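Local coordinates for SnoaL-like domain-containing protein (Burkholderia thailandensis E264, PDB 3H3H) that is of unknown function but adopts the cone-like SnoaL/NTF2 fold and, with an unidentified ligand bound in the crystal, probably binds small molecules, at residues 7-12 against 105-110; 14-19 against 30-35. All coordinates share one frame; numbering follows the deposited sequence.

Contact 1 (7-12 against 105-110)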
loop_
_atom_site.group_PDB
_atom_site.type_symbol
_atom_site.label_atom_id
_atom_site.label_comp_id
_atom_site.label_asym_id
_atom_site.label_seq_id
_atom_site.Cartn_x
_atom_site.Cartn_y
_atom_site.Cartn_z
ATOM N N GLN B 7 -7.696 -10.460 9.568
ATOM C CA GLN B 7 -6.299 -10.876 9.557
ATOM C C GLN B 7 -6.236 -12.358 9.125
ATOM O O GLN B 7 -5.277 -12.757 8.470
ATOM C CB GLN B 7 -5.606 -10.632 10.892
ATOM C CG GLN B 7 -4.203 -10.004 10.724
ATOM C CD GLN B 7 -4.240 -8.510 10.424
ATOM O OE1 GLN B 7 -5.217 -7.825 10.731
ATOM N NE2 GLN B 7 -3.155 -7.990 9.847
ATOM N N ALA B 8 -7.263 -13.152 9.443
ATOM C CA ALA B 8 -7.330 -14.533 8.933
ATOM C C ALA B 8 -7.057 -14.487 7.412
ATOM O O ALA B 8 -6.139 -15.153 6.870
ATOM C CB ALA B 8 -8.696 -15.164 9.198
ATOM N N PHE B 9 -7.903 -13.708 6.756
ATOM C CA PHE B 9 -7.867 -13.591 5.330
ATOM C C PHE B 9 -6.524 -13.006 4.853
ATOM O O PHE B 9 -5.901 -13.524 3.934
ATOM C CB PHE B 9 -9.068 -12.764 4.850
ATOM C CG PHE B 9 -9.150 -12.684 3.392
ATOM C CD1 PHE B 9 -9.691 -13.722 2.665
ATOM C CD2 PHE B 9 -8.593 -11.617 2.724
ATOM C CE1 PHE B 9 -9.717 -13.671 1.304
ATOM C CE2 PHE B 9 -8.602 -11.566 1.376
ATOM C CZ PHE B 9 -9.163 -12.575 0.649
ATOM N N ALA B 10 -6.041 -11.961 5.500
ATOM C CA ALA B 10 -4.860 -11.281 4.993
ATOM C C ALA B 10 -3.630 -12.199 4.974
ATOM O O ALA B 10 -2.822 -12.212 4.050
ATOM C CB ALA B 10 -4.608 -10.029 5.846
ATOM N N GLN B 11 -3.505 -12.979 6.022
ATOM C CA GLN B 11 -2.387 -13.886 6.157
ATOM C C GLN B 11 -2.462 -15.046 5.210
ATOM O O GLN B 11 -1.449 -15.389 4.620
ATOM C CB GLN B 11 -2.337 -14.453 7.586
ATOM C CG GLN B 11 -2.047 -13.375 8.590
ATOM C CD GLN B 11 -0.671 -12.849 8.452
ATOM O OE1 GLN B 11 0.301 -13.623 8.424
ATOM N NE2 GLN B 11 -0.545 -11.528 8.364
ATOM N N GLN B 12 -3.636 -15.645 5.070
ATOM C CA GLN B 12 -3.804 -16.802 4.214
ATOM C C GLN B 12 -3.644 -16.363 2.747
ATOM O O GLN B 12 -3.072 -17.087 1.919
ATOM C CB GLN B 12 -5.157 -17.480 4.484
ATOM C CG GLN B 12 -5.378 -18.785 3.716
ATOM C CD GLN B 12 -4.306 -19.824 3.995
ATOM O OE1 GLN B 12 -3.666 -19.810 5.054
ATOM N NE2 GLN B 12 -4.132 -20.762 3.058
ATOM N N PHE B 105 -3.266 -4.787 -2.391
ATOM C CA PHE B 105 -4.289 -5.513 -3.098
ATOM C C PHE B 105 -5.641 -5.138 -2.585
ATOM O O PHE B 105 -5.944 -5.295 -1.387
ATOM C CB PHE B 105 -4.116 -7.001 -2.868
ATOM C CG PHE B 105 -2.746 -7.532 -3.210
ATOM C CD1 PHE B 105 -1.697 -7.518 -2.287
ATOM C CD2 PHE B 105 -2.497 -8.104 -4.447
ATOM C CE1 PHE B 105 -0.468 -8.003 -2.621
ATOM C CE2 PHE B 105 -1.237 -8.610 -4.780
ATOM C CZ PHE B 105 -0.223 -8.565 -3.879
ATOM N N HIS B 106 -6.479 -4.632 -3.467
ATOM C CA HIS B 106 -7.839 -4.302 -3.149
ATOM C C HIS B 106 -8.737 -5.421 -3.592
ATOM O O HIS B 106 -8.589 -5.965 -4.684
ATOM C CB HIS B 106 -8.279 -3.057 -3.844
ATOM C CG HIS B 106 -7.551 -1.849 -3.387
ATOM N ND1 HIS B 106 -8.025 -1.023 -2.386
ATOM C CD2 HIS B 106 -6.345 -1.357 -3.765
ATOM C CE1 HIS B 106 -7.145 -0.058 -2.184
ATOM N NE2 HIS B 106 -6.125 -0.225 -3.012
ATOM N N PHE B 107 -9.677 -5.769 -2.719
ATOM C CA PHE B 107 -10.536 -6.932 -2.987
ATOM C C PHE B 107 -11.948 -6.533 -3.329
ATOM O O PHE B 107 -12.437 -5.528 -2.828
ATOM C CB PHE B 107 -10.586 -7.870 -1.799
ATOM C CG PHE B 107 -9.293 -8.543 -1.562
ATOM C CD1 PHE B 107 -8.256 -7.866 -0.885
ATOM C CD2 PHE B 107 -9.046 -9.769 -2.138
ATOM C CE1 PHE B 107 -7.019 -8.489 -0.745
ATOM C CE2 PHE B 107 -7.808 -10.372 -1.996
ATOM C CZ PHE B 107 -6.827 -9.726 -1.322
ATOM N N GLY B 108 -12.602 -7.394 -4.103
ATOM C CA GLY B 108 -13.949 -7.159 -4.546
ATOM C C GLY B 108 -14.901 -8.018 -3.770
ATOM O O GLY B 108 -14.498 -8.646 -2.795
ATOM N N PRO B 109 -16.177 -8.035 -4.209
ATOM C CA PRO B 109 -17.229 -8.785 -3.558
ATOM C C PRO B 109 -16.888 -10.243 -3.418
ATOM O O PRO B 109 -17.202 -10.824 -2.384
ATOM C CB PRO B 109 -18.436 -8.617 -4.507
ATOM C CG PRO B 109 -18.175 -7.381 -5.239
ATOM C CD PRO B 109 -16.676 -7.271 -5.369
ATOM N N ASP B 110 -16.259 -10.838 -4.439
ATOM C CA ASP B 110 -15.968 -12.288 -4.436
ATOM C C ASP B 110 -14.666 -12.650 -3.701
ATOM O O ASP B 110 -14.151 -13.754 -3.880
ATOM C CB ASP B 110 -15.918 -12.813 -5.893
#
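With its CG anti to the backbone N (chi1 -176°), the phenyl ring of F9 reaches out from helix 7-22 toward strand 100-107, where F107 answers with CG anti to the carbonyl carbon (chi1 -68°) and sends its own ring back from the opposite direction. Here the N-terminal helix of the SnoaL/NTF2-like fold meets the end of a strand in the curved mixed sheet that it packs against. The two rings form a T-shaped, edge-to-face pair: their planes stand at 85° and their centroids lie 5.0 Å apart. F9 supplies the edge, through CE2 and CZ, and F107 the face. The approach is not centred, since F9 CE2 sits 3.6 Å above the F107 plane and is displaced toward the rim on the CE2–CZ side. Such a pairing sets the slightly positive C-H rim of one ring against the pi cloud of the other, and no hydrogen bond accompanies it across the two segments. F107 is the buried partner, F9 the partly exposed one. F13, one turn further along the same helix, also meets F107 edge-to-face, and V89 of strand 88-94 and V113 of strand 113-121 touch the F107 side chain from the neighbouring strands. At the point of nearest approach, F9 CE2 lies 3.7 Å from F107 CE2 and F9 CZ is just as near to that same carbon.

Contact 2 (14-19 against 30-35)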
loop_
_atom_site.group_PDB
_atom_site.type_symbol
_atom_site.label_atom_id
_atom_site.label_comp_id
_atom_site.label_asym_id
_atom_site.label_seq_id
_atom_site.Cartn_x
_atom_site.Cartn_y
_atom_site.Cartn_z
ATOM N N SER B 14 -1.816 -13.836 1.782
ATOM C CA SER B 14 -0.386 -13.579 1.618
ATOM C C SER B 14 0.424 -14.882 1.419
ATOM O O SER B 14 1.277 -14.967 0.564
ATOM C CB SER B 14 0.123 -12.795 2.821
ATOM O OG SER B 14 -0.544 -11.567 2.930
ATOM N N ARG B 15 0.155 -15.885 2.234
ATOM C CA ARG B 15 0.875 -17.144 2.129
ATOM C C ARG B 15 0.591 -17.839 0.796
ATOM O O ARG B 15 1.500 -18.402 0.192
ATOM C CB ARG B 15 0.539 -18.060 3.320
ATOM C CG ARG B 15 1.204 -19.431 3.280
ATOM C CD ARG B 15 2.495 -19.567 4.104
ATOM N NE ARG B 15 2.811 -20.976 4.254
ATOM C CZ ARG B 15 2.488 -21.705 5.321
ATOM N NH1 ARG B 15 2.794 -22.994 5.364
ATOM N NH2 ARG B 15 1.867 -21.141 6.347
ATOM N N GLU B 16 -0.648 -17.788 0.311
ATOM C CA GLU B 16 -0.959 -18.421 -0.964
ATOM C C GLU B 16 -0.340 -17.626 -2.089
ATOM O O GLU B 16 0.202 -18.224 -2.993
ATOM C CB GLU B 16 -2.464 -18.574 -1.185
ATOM C CG GLU B 16 -3.088 -19.451 -0.177
ATOM C CD GLU B 16 -4.607 -19.585 -0.332
ATOM O OE1 GLU B 16 -5.247 -18.851 -1.097
ATOM O OE2 GLU B 16 -5.184 -20.406 0.377
ATOM N N TRP B 17 -0.398 -16.288 -2.030
ATOM C CA TRP B 17 0.100 -15.460 -3.120
ATOM C C TRP B 17 1.607 -15.600 -3.222
ATOM O O TRP B 17 2.143 -15.793 -4.313
ATOM C CB TRP B 17 -0.258 -13.970 -2.872
ATOM C CG TRP B 17 0.057 -13.087 -3.974
ATOM C CD1 TRP B 17 -0.741 -12.760 -5.045
ATOM C CD2 TRP B 17 1.204 -12.263 -4.065
ATOM N NE1 TRP B 17 -0.081 -11.870 -5.860
ATOM C CE2 TRP B 17 1.075 -11.483 -5.239
ATOM C CE3 TRP B 17 2.348 -12.123 -3.283
ATOM C CZ2 TRP B 17 2.066 -10.598 -5.659
ATOM C CZ3 TRP B 17 3.310 -11.189 -3.683
ATOM C CH2 TRP B 17 3.178 -10.467 -4.862
ATOM N N ILE B 18 2.317 -15.516 -2.095
ATOM C CA ILE B 18 3.771 -15.708 -2.088
ATOM C C ILE B 18 4.129 -17.116 -2.601
ATOM O O ILE B 18 5.004 -17.280 -3.442
ATOM C CB ILE B 18 4.336 -15.507 -0.691
ATOM C CG1 ILE B 18 4.242 -14.050 -0.275
ATOM C CG2 ILE B 18 5.814 -16.011 -0.573
ATOM C CD1 ILE B 18 5.223 -13.122 -0.954
ATOM N N ASP B 19 3.421 -18.098 -2.102
ATOM C CA ASP B 19 3.716 -19.482 -2.499
ATOM C C ASP B 19 3.433 -19.679 -3.969
ATOM O O ASP B 19 4.157 -20.437 -4.603
ATOM C CB ASP B 19 2.916 -20.466 -1.679
ATOM C CG ASP B 19 3.448 -20.610 -0.254
ATOM O OD1 ASP B 19 4.504 -20.043 0.080
ATOM O OD2 ASP B 19 2.795 -21.285 0.540
ATOM N N LEU B 30 -3.030 -16.278 -10.713
ATOM C CA LEU B 30 -4.172 -15.597 -11.345
ATOM C C LEU B 30 -5.473 -15.964 -10.658
ATOM O O LEU B 30 -6.443 -15.221 -10.781
ATOM C CB LEU B 30 -4.217 -15.840 -12.841
ATOM C CG LEU B 30 -3.186 -15.052 -13.646
ATOM C CD1 LEU B 30 -3.160 -15.422 -15.080
ATOM C CD2 LEU B 30 -3.439 -13.535 -13.556
ATOM N N SER B 31 -5.508 -17.109 -9.967
ATOM C CA SER B 31 -6.710 -17.563 -9.287
ATOM C C SER B 31 -7.119 -16.560 -8.214
ATOM O O SER B 31 -8.267 -16.523 -7.849
ATOM C CB SER B 31 -6.539 -18.946 -8.651
ATOM O OG SER B 31 -5.729 -18.897 -7.488
ATOM N N HIS B 32 -6.190 -15.727 -7.760
ATOM C CA HIS B 32 -6.465 -14.824 -6.711
ATOM C C HIS B 32 -7.085 -13.515 -7.210
ATOM O O HIS B 32 -7.419 -12.690 -6.397
ATOM C CB HIS B 32 -5.186 -14.478 -5.973
ATOM C CG HIS B 32 -4.651 -15.660 -5.235
ATOM N ND1 HIS B 32 -5.276 -16.169 -4.108
ATOM C CD2 HIS B 32 -3.672 -16.542 -5.563
ATOM C CE1 HIS B 32 -4.635 -17.261 -3.723
ATOM N NE2 HIS B 32 -3.673 -17.520 -4.594
ATOM N N TYR B 33 -7.130 -13.351 -8.523
ATOM C CA TYR B 33 -7.511 -12.063 -9.137
ATOM C C TYR B 33 -8.857 -12.166 -9.817
ATOM O O TYR B 33 -9.201 -13.194 -10.393
ATOM C CB TYR B 33 -6.439 -11.637 -10.142
ATOM C CG TYR B 33 -5.084 -11.291 -9.525
ATOM C CD1 TYR B 33 -4.176 -12.296 -9.154
ATOM C CD2 TYR B 33 -4.720 -9.988 -9.255
ATOM C CE1 TYR B 33 -3.001 -12.004 -8.597
ATOM C CE2 TYR B 33 -3.531 -9.669 -8.704
ATOM C CZ TYR B 33 -2.640 -10.680 -8.359
ATOM O OH TYR B 33 -1.376 -10.434 -7.874
ATOM N N ALA B 34 -9.598 -11.069 -9.748
ATOM C CA ALA B 34 -10.855 -10.912 -10.426
ATOM C C ALA B 34 -10.649 -10.650 -11.931
ATOM O O ALA B 34 -9.603 -10.179 -12.345
ATOM C CB ALA B 34 -11.626 -9.742 -9.812
ATOM N N ASP B 35 -11.636 -11.027 -12.736
ATOM C CA ASP B 35 -11.602 -10.649 -14.129
ATOM C C ASP B 35 -11.492 -9.130 -14.222
ATOM O O ASP B 35 -12.141 -8.384 -13.479
ATOM C CB ASP B 35 -12.868 -11.115 -14.846
ATOM C CG ASP B 35 -12.954 -12.643 -14.951
ATOM O OD1 ASP B 35 -11.935 -13.308 -15.038
ATOM O OD2 ASP B 35 -14.082 -13.157 -14.988
#
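W17 and Y33 meet rim to rim, neither ring over the face of the other, their side chains slanting across each other and the ring planes steeply inclined. What joins them is a hydrogen bond from W17 NE1 to Y33 OH, 2.8 Å long, with an angle of 153° at the hydrogen. The hydroxyl oxygen lies only 12° out of the indole plane, so the N-H points at it from the ring edge. The first torsion of W17 swings CG to the side away from its own amide, which carries the indole nitrogen within reach of Y33. In the SnoaL/NTF2-like fold this ties the N-terminal helix 7-22 to the turn and short strand that follow helix 26-30; the W17 side chain is about 4 Å from a bound unknown ligand. A type I turn from L30 to Y33, closed by Y33 N to L30 O, presents H32 to the helix next to this pair. The H32 side chain runs at about a right angle to that of E16, and the carboxylate is turned 46° from the imidazole. E16 OE1 comes in at the ring edge, 3.1 Å from H32 CE1: it faces a carbon, a close carboxylate-to-C-H approach and no salt bridge. E16 CB lies 3.6 Å from that carbon. In the modelled conformer of Q12, E16 OE2 accepts a hydrogen bond from Q12 NE2.

Both contacts use helix 7-22, contact 1 near its start and contact 2 further along, and their centres are 10 Å apart. Each is partly buried, but contact 2 lies deeper, about 7 Å from the centre of the chain against 12 Å, and buries more surface, 196 Å² against 86 Å². Between its segments contact 1 is purely apolar ring packing; contact 2 holds the helix to the turn after helix 26-30 with a polar bond between buried aromatics, beside a more exposed histidine-carboxylate approach. F105, two residues before F107, brings the strand of contact 1 against contact 2: its CZ is 3.5 Å from W17 CE2, and its CE2 is 3.6 Å from Y33 OH.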